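Nitrate regulatory protein (Klebsiella oxytoca, PDB 4AKK) senses nitrate and nitrite and binds the terminator in the nasF operon leader RNA, causing transcription antitermination that switches on nasFEDCBA expression. Local coordinates at residues L219-Q231 / W389-M403. Residues are numbered along the deposited sequence; the frame is centred on the assembly and turned at random.
Sequences LRQQLVDRIDGQQ and WQALRKMAMDKNQRM
Arg-220 lays its guanidinium flat over one face of the Trp-389 indole, the planes 9° apart and CZ 3.9 Å from the centroid of the six-membered ring, a cation-pi stack. A salt bridge from NH1 to Glu-386, one turn before Trp-389, holds the far end of the arginine. Met-403 CE lies over the rim of the opposite face, near NE1.

One hydrogen bond pins the indole: Trp-389 NE1 donates in its ring plane to Gln-221 OE1 at 2.8 Å, with an N-H...O angle of 159°. The accepting amide, brought there by the bend of Gln-221 at chi2, is itself held, as its NE2 donates to Asp-225 OD1 at 3.0 Å and, weakly, to Met-403 SD.

These bonds join helix 217-240 of the nitrate-sensing NIT region to helix 385-399 of the RNA-binding ANTAR region; over residues 219-231 and 389-399 the axes come within 10.9 Å and run in the same direction at 21°. Helix 385-399 closes in a Schellman motif at Asn-400, and Arg-402 sits at the N-cap position of helix 403-412.

Among apolar contacts, Val-224 divides its branches: CG2 meets the indole edge at Trp-389 CH2, while CG1 touches Met-403 SD.

Charge pairs the helices further along, where Asp-228 OD1 forms a salt bridge with Arg-393 NH1 at 3.3 Å. To one side, a water accepts from Arg-402 NE and donates to Asp-225 O, while Arg-402 NH2 pairs with Glu-366.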
loop_
_atom_site.group_PDB
_atom_site.type_symbol
_atom_site.label_atom_id
_atom_site.label_comp_id
_atom_site.label_asym_id
_atom_site.label_seq_id
_atom_site.Cartn_x
_atom_site.Cartn_y
_atom_site.Cartn_z
ATOM N N LEU A 219 -3.453 24.175 -15.706
ATOM C CA LEU A 219 -2.121 23.753 -16.136
ATOM C C LEU A 219 -1.130 23.862 -14.985
ATOM O O LEU A 219 -0.322 22.962 -14.753
ATOM C CB LEU A 219 -1.653 24.585 -17.340
ATOM C CG LEU A 219 -0.323 24.186 -17.983
ATOM C CD1 LEU A 219 -0.372 22.743 -18.459
ATOM C CD2 LEU A 219 0.040 25.129 -19.147
ATOM N N ARG A 220 -1.214 24.958 -14.245
ATOM C CA ARG A 220 -0.380 25.130 -13.075
ATOM C C ARG A 220 -0.558 24.017 -12.020
ATOM O O ARG A 220 0.418 23.567 -11.406
ATOM C CB ARG A 220 -0.606 26.518 -12.456
ATOM C CG ARG A 220 0.146 26.695 -11.133
ATOM C CD ARG A 220 0.004 28.102 -10.572
ATOM N NE ARG A 220 -1.305 28.329 -9.980
ATOM C CZ ARG A 220 -1.642 29.435 -9.322
ATOM N NH1 ARG A 220 -0.766 30.422 -9.186
ATOM N NH2 ARG A 220 -2.861 29.558 -8.807
ATOM N N GLN A 221 -1.795 23.579 -11.784
ATOM C CA GLN A 221 -2.003 22.517 -10.792
ATOM C C GLN A 221 -1.393 21.205 -11.308
ATOM O O GLN A 221 -0.701 20.505 -10.574
ATOM C CB GLN A 221 -3.492 22.351 -10.430
ATOM C CG GLN A 221 -3.745 21.442 -9.216
ATOM C CD GLN A 221 -3.176 21.988 -7.906
ATOM O OE1 GLN A 221 -3.515 23.092 -7.472
ATOM N NE2 GLN A 221 -2.313 21.204 -7.268
ATOM N N GLN A 222 -1.622 20.902 -12.583
ATOM C CA GLN A 222 -1.054 19.708 -13.193
ATOM C C GLN A 222 0.477 19.735 -13.134
ATOM O O GLN A 222 1.121 18.708 -12.923
ATOM C CB GLN A 222 -1.508 19.585 -14.646
ATOM C CG GLN A 222 -3.012 19.383 -14.827
ATOM C CD GLN A 222 -3.396 19.274 -16.298
ATOM O OE1 GLN A 222 -2.531 19.197 -17.167
ATOM N NE2 GLN A 222 -4.693 19.273 -16.582
ATOM N N LEU A 223 1.058 20.912 -13.321
ATOM C CA LEU A 223 2.510 21.024 -13.305
ATOM C C LEU A 223 3.007 20.751 -11.896
ATOM O O LEU A 223 3.862 19.899 -11.668
ATOM C CB LEU A 223 2.959 22.411 -13.779
ATOM C CG LEU A 223 4.452 22.717 -13.643
ATOM C CD1 LEU A 223 5.277 21.770 -14.533
ATOM C CD2 LEU A 223 4.707 24.172 -14.022
ATOM N N VAL A 224 2.453 21.489 -10.945
ATOM C CA VAL A 224 2.759 21.283 -9.550
ATOM C C VAL A 224 2.624 19.808 -9.157
ATOM O O VAL A 224 3.445 19.285 -8.406
ATOM C CB VAL A 224 1.818 22.137 -8.673
ATOM C CG1 VAL A 224 1.852 21.672 -7.222
ATOM C CG2 VAL A 224 2.189 23.615 -8.795
ATOM N N ASP A 225 1.578 19.151 -9.650
ATOM C CA ASP A 225 1.316 17.765 -9.266
ATOM C C ASP A 225 2.411 16.839 -9.809
ATOM O O ASP A 225 2.781 15.861 -9.171
ATOM C CB ASP A 225 -0.059 17.290 -9.768
ATOM C CG ASP A 225 -1.238 18.032 -9.118
ATOM O OD1 ASP A 225 -1.107 18.562 -7.986
ATOM O OD2 ASP A 225 -2.312 18.071 -9.772
ATOM N N ARG A 226 2.915 17.148 -10.995
ATOM C CA ARG A 226 3.989 16.362 -11.598
ATOM C C ARG A 226 5.269 16.558 -10.812
ATOM O O ARG A 226 6.045 15.621 -10.620
ATOM C CB ARG A 226 4.210 16.761 -13.060
ATOM C CG ARG A 226 3.010 16.533 -13.967
ATOM C CD ARG A 226 2.334 15.230 -13.625
ATOM N NE ARG A 226 1.224 14.886 -14.508
ATOM C CZ ARG A 226 -0.017 15.348 -14.379
ATOM N NH1 ARG A 226 -0.318 16.227 -13.427
ATOM N NH2 ARG A 226 -0.954 14.949 -15.225
ATOM N N ILE A 227 5.477 17.773 -10.322
ATOM C CA ILE A 227 6.693 18.064 -9.559
ATOM C C ILE A 227 6.676 17.413 -8.168
ATOM O O ILE A 227 7.637 16.765 -7.770
ATOM C CB ILE A 227 6.956 19.580 -9.446
ATOM C CG1 ILE A 227 7.248 20.157 -10.836
ATOM C CG2 ILE A 227 8.112 19.853 -8.465
ATOM C CD1 ILE A 227 6.907 21.650 -10.986
ATOM N N ASP A 228 5.583 17.582 -7.437
ATOM C CA ASP A 228 5.449 16.948 -6.124
ATOM C C ASP A 228 5.471 15.426 -6.225
ATOM O O ASP A 228 5.986 14.758 -5.347
ATOM C CB ASP A 228 4.153 17.391 -5.450
ATOM C CG ASP A 228 4.156 18.864 -5.091
ATOM O OD1 ASP A 228 5.260 19.449 -4.967
ATOM O OD2 ASP A 228 3.050 19.426 -4.927
ATOM N N GLY A 229 4.903 14.885 -7.296
ATOM C CA GLY A 229 4.853 13.444 -7.478
ATOM C C GLY A 229 6.222 12.796 -7.577
ATOM O O GLY A 229 6.401 11.631 -7.207
ATOM N N GLN A 230 7.189 13.549 -8.090
ATOM C CA GLN A 230 8.556 13.070 -8.202
ATOM C C GLN A 230 9.165 12.712 -6.846
ATOM O O GLN A 230 9.927 11.744 -6.736
ATOM C CB GLN A 230 9.419 14.117 -8.912
ATOM C CG GLN A 230 9.060 14.287 -10.380
ATOM C CD GLN A 230 9.586 15.578 -10.962
ATOM O OE1 GLN A 230 10.678 16.025 -10.617
ATOM N NE2 GLN A 230 8.817 16.180 -11.865
ATOM N N GLN A 231 8.827 13.495 -5.820
ATOM C CA GLN A 231 9.411 13.318 -4.490
ATOM C C GLN A 231 9.326 11.885 -3.957
ATOM O O GLN A 231 10.349 11.283 -3.648
ATOM C CB GLN A 231 8.784 14.285 -3.474
ATOM C CG GLN A 231 9.438 15.653 -3.415
ATOM C CD GLN A 231 10.774 15.656 -2.680
ATOM O OE1 GLN A 231 11.084 14.560 -1.988
ATOM N NE2 GLN A 231 11.516 16.637 -2.737
ATOM N N TRP A 389 -3.671 29.388 -1.744
ATOM C CA TRP A 389 -3.114 28.346 -2.591
ATOM C C TRP A 389 -1.594 28.332 -2.474
ATOM O O TRP A 389 -0.981 27.272 -2.334
ATOM C CB TRP A 389 -3.551 28.535 -4.048
ATOM C CG TRP A 389 -3.132 27.402 -4.940
ATOM C CD1 TRP A 389 -3.830 26.250 -5.191
ATOM C CD2 TRP A 389 -1.918 27.308 -5.692
ATOM N NE1 TRP A 389 -3.119 25.440 -6.050
ATOM C CE2 TRP A 389 -1.943 26.069 -6.377
ATOM C CE3 TRP A 389 -0.805 28.151 -5.853
ATOM C CZ2 TRP A 389 -0.899 25.653 -7.214
ATOM C CZ3 TRP A 389 0.230 27.741 -6.691
ATOM C CH2 TRP A 389 0.176 26.502 -7.360
ATOM N N GLN A 390 -0.985 29.510 -2.505
ATOM C CA GLN A 390 0.466 29.599 -2.403
ATOM C C GLN A 390 0.951 29.028 -1.078
ATOM O O GLN A 390 1.961 28.329 -1.035
ATOM C CB GLN A 390 0.942 31.043 -2.580
ATOM C CG GLN A 390 0.736 31.596 -3.986
ATOM C CD GLN A 390 1.700 31.010 -5.024
ATOM O OE1 GLN A 390 2.795 30.416 -4.560
ATOM N NE2 GLN A 390 1.454 31.098 -6.232
ATOM N N ALA A 391 0.221 29.309 0.000
ATOM C CA ALA A 391 0.584 28.790 1.325
ATOM C C ALA A 391 0.629 27.260 1.338
ATOM O O ALA A 391 1.564 26.660 1.862
ATOM C CB ALA A 391 -0.379 29.299 2.376
ATOM N N LEU A 392 -0.387 26.639 0.751
ATOM C CA LEU A 392 -0.466 25.184 0.674
ATOM C C LEU A 392 0.695 24.593 -0.144
ATOM O O LEU A 392 1.325 23.616 0.269
ATOM C CB LEU A 392 -1.827 24.774 0.086
ATOM C CG LEU A 392 -3.054 25.145 0.942
ATOM C CD1 LEU A 392 -4.368 24.965 0.188
ATOM C CD2 LEU A 392 -3.096 24.353 2.234
ATOM N N ARG A 393 0.969 25.191 -1.302
ATOM C CA ARG A 393 2.079 24.765 -2.163
ATOM C C ARG A 393 3.406 24.913 -1.432
ATOM O O ARG A 393 4.284 24.043 -1.516
ATOM C CB ARG A 393 2.075 25.547 -3.490
ATOM C CG ARG A 393 3.440 25.696 -4.206
ATOM C CD ARG A 393 3.947 24.402 -4.859
ATOM N NE ARG A 393 5.151 24.613 -5.671
ATOM C CZ ARG A 393 5.793 23.663 -6.350
ATOM N NH1 ARG A 393 5.363 22.411 -6.313
ATOM N NH2 ARG A 393 6.874 23.963 -7.076
ATOM N N LYS A 394 3.535 26.003 -0.683
ATOM C CA LYS A 394 4.740 26.234 0.097
ATOM C C LYS A 394 4.928 25.138 1.135
ATOM O O LYS A 394 6.008 24.560 1.233
ATOM C CB LYS A 394 4.707 27.606 0.776
ATOM C CG LYS A 394 5.961 27.904 1.597
ATOM C CD LYS A 394 5.933 29.310 2.184
ATOM C CE LYS A 394 4.565 29.642 2.783
ATOM N NZ LYS A 394 4.152 28.705 3.874
ATOM N N MET A 395 3.883 24.849 1.910
ATOM C CA MET A 395 3.982 23.802 2.932
ATOM C C MET A 395 4.338 22.450 2.309
ATOM O O MET A 395 5.030 21.648 2.919
ATOM C CB MET A 395 2.694 23.695 3.760
ATOM C CG MET A 395 2.698 24.510 5.058
ATOM S SD MET A 395 1.106 24.497 5.939
ATOM C CE MET A 395 0.200 25.614 4.889
ATOM N N ALA A 396 3.877 22.220 1.081
ATOM C CA ALA A 396 4.098 20.949 0.399
ATOM C C ALA A 396 5.560 20.765 0.002
ATOM O O ALA A 396 6.085 19.668 0.110
ATOM C CB ALA A 396 3.204 20.839 -0.823
ATOM N N MET A 397 6.189 21.837 -0.483
ATOM C CA MET A 397 7.613 21.845 -0.799
ATOM C C MET A 397 8.418 21.615 0.472
ATOM O O MET A 397 9.287 20.747 0.520
ATOM C CB MET A 397 8.041 23.185 -1.425
ATOM C CG MET A 397 7.434 23.516 -2.803
ATOM S SD MET A 397 8.084 25.021 -3.605
ATOM C CE MET A 397 7.381 26.316 -2.599
ATOM N N ASP A 398 8.116 22.399 1.501
ATOM C CA ASP A 398 8.886 22.366 2.737
ATOM C C ASP A 398 8.757 21.025 3.450
ATOM O O ASP A 398 9.694 20.566 4.087
ATOM C CB ASP A 398 8.466 23.507 3.670
ATOM C CG ASP A 398 8.837 24.883 3.124
ATOM O OD1 ASP A 398 9.428 24.955 2.021
ATOM O OD2 ASP A 398 8.539 25.894 3.800
ATOM N N LYS A 399 7.598 20.391 3.332
ATOM C CA LYS A 399 7.364 19.118 4.003
ATOM C C LYS A 399 7.564 17.928 3.074
ATOM O O LYS A 399 7.418 16.783 3.500
ATOM C CB LYS A 399 5.959 19.086 4.598
ATOM C CG LYS A 399 5.798 19.962 5.832
ATOM C CD LYS A 399 6.580 19.362 6.996
ATOM C CE LYS A 399 6.691 20.333 8.153
ATOM N NZ LYS A 399 7.485 19.740 9.267
ATOM N N ASN A 400 7.901 18.197 1.811
ATOM C CA ASN A 400 8.070 17.126 0.828
ATOM C C ASN A 400 6.821 16.248 0.727
ATOM O O ASN A 400 6.903 15.021 0.693
ATOM C CB ASN A 400 9.272 16.255 1.186
ATOM C CG ASN A 400 10.563 17.057 1.320
ATOM O OD1 ASN A 400 10.868 17.923 0.496
ATOM N ND2 ASN A 400 11.326 16.767 2.361
ATOM N N GLN A 401 5.657 16.887 0.691
ATOM C CA GLN A 401 4.402 16.170 0.498
ATOM C C GLN A 401 3.634 16.803 -0.662
ATOM O O GLN A 401 3.935 17.925 -1.074
ATOM C CB GLN A 401 3.563 16.211 1.775
ATOM C CG GLN A 401 4.260 15.607 2.994
ATOM C CD GLN A 401 3.367 15.562 4.222
ATOM O OE1 GLN A 401 2.139 15.492 4.110
ATOM N NE2 GLN A 401 3.979 15.589 5.404
ATOM N N ARG A 402 2.654 16.081 -1.196
ATOM C CA ARG A 402 1.818 16.620 -2.258
ATOM C C ARG A 402 0.883 17.646 -1.634
ATOM O O ARG A 402 0.629 17.596 -0.437
ATOM C CB ARG A 402 1.024 15.512 -2.939
ATOM C CG ARG A 402 1.849 14.315 -3.426
ATOM C CD ARG A 402 0.904 13.236 -3.970
ATOM N NE ARG A 402 0.153 13.732 -5.121
ATOM C CZ ARG A 402 -1.058 13.316 -5.481
ATOM N NH1 ARG A 402 -1.690 12.378 -4.779
ATOM N NH2 ARG A 402 -1.642 13.850 -6.548
ATOM N N MET A 403 0.404 18.593 -2.434
ATOM C CA MET A 403 -0.557 19.595 -1.963
ATOM C C MET A 403 -1.816 18.942 -1.371
ATOM O O MET A 403 -2.358 19.424 -0.386
ATOM C CB MET A 403 -0.945 20.574 -3.094
ATOM C CG MET A 403 0.109 21.673 -3.447
ATOM S SD MET A 403 -0.476 22.931 -4.647
ATOM C CE MET A 403 -1.713 23.783 -3.677
HETATM O O HOH W 1 0.802 15.401 -6.978
#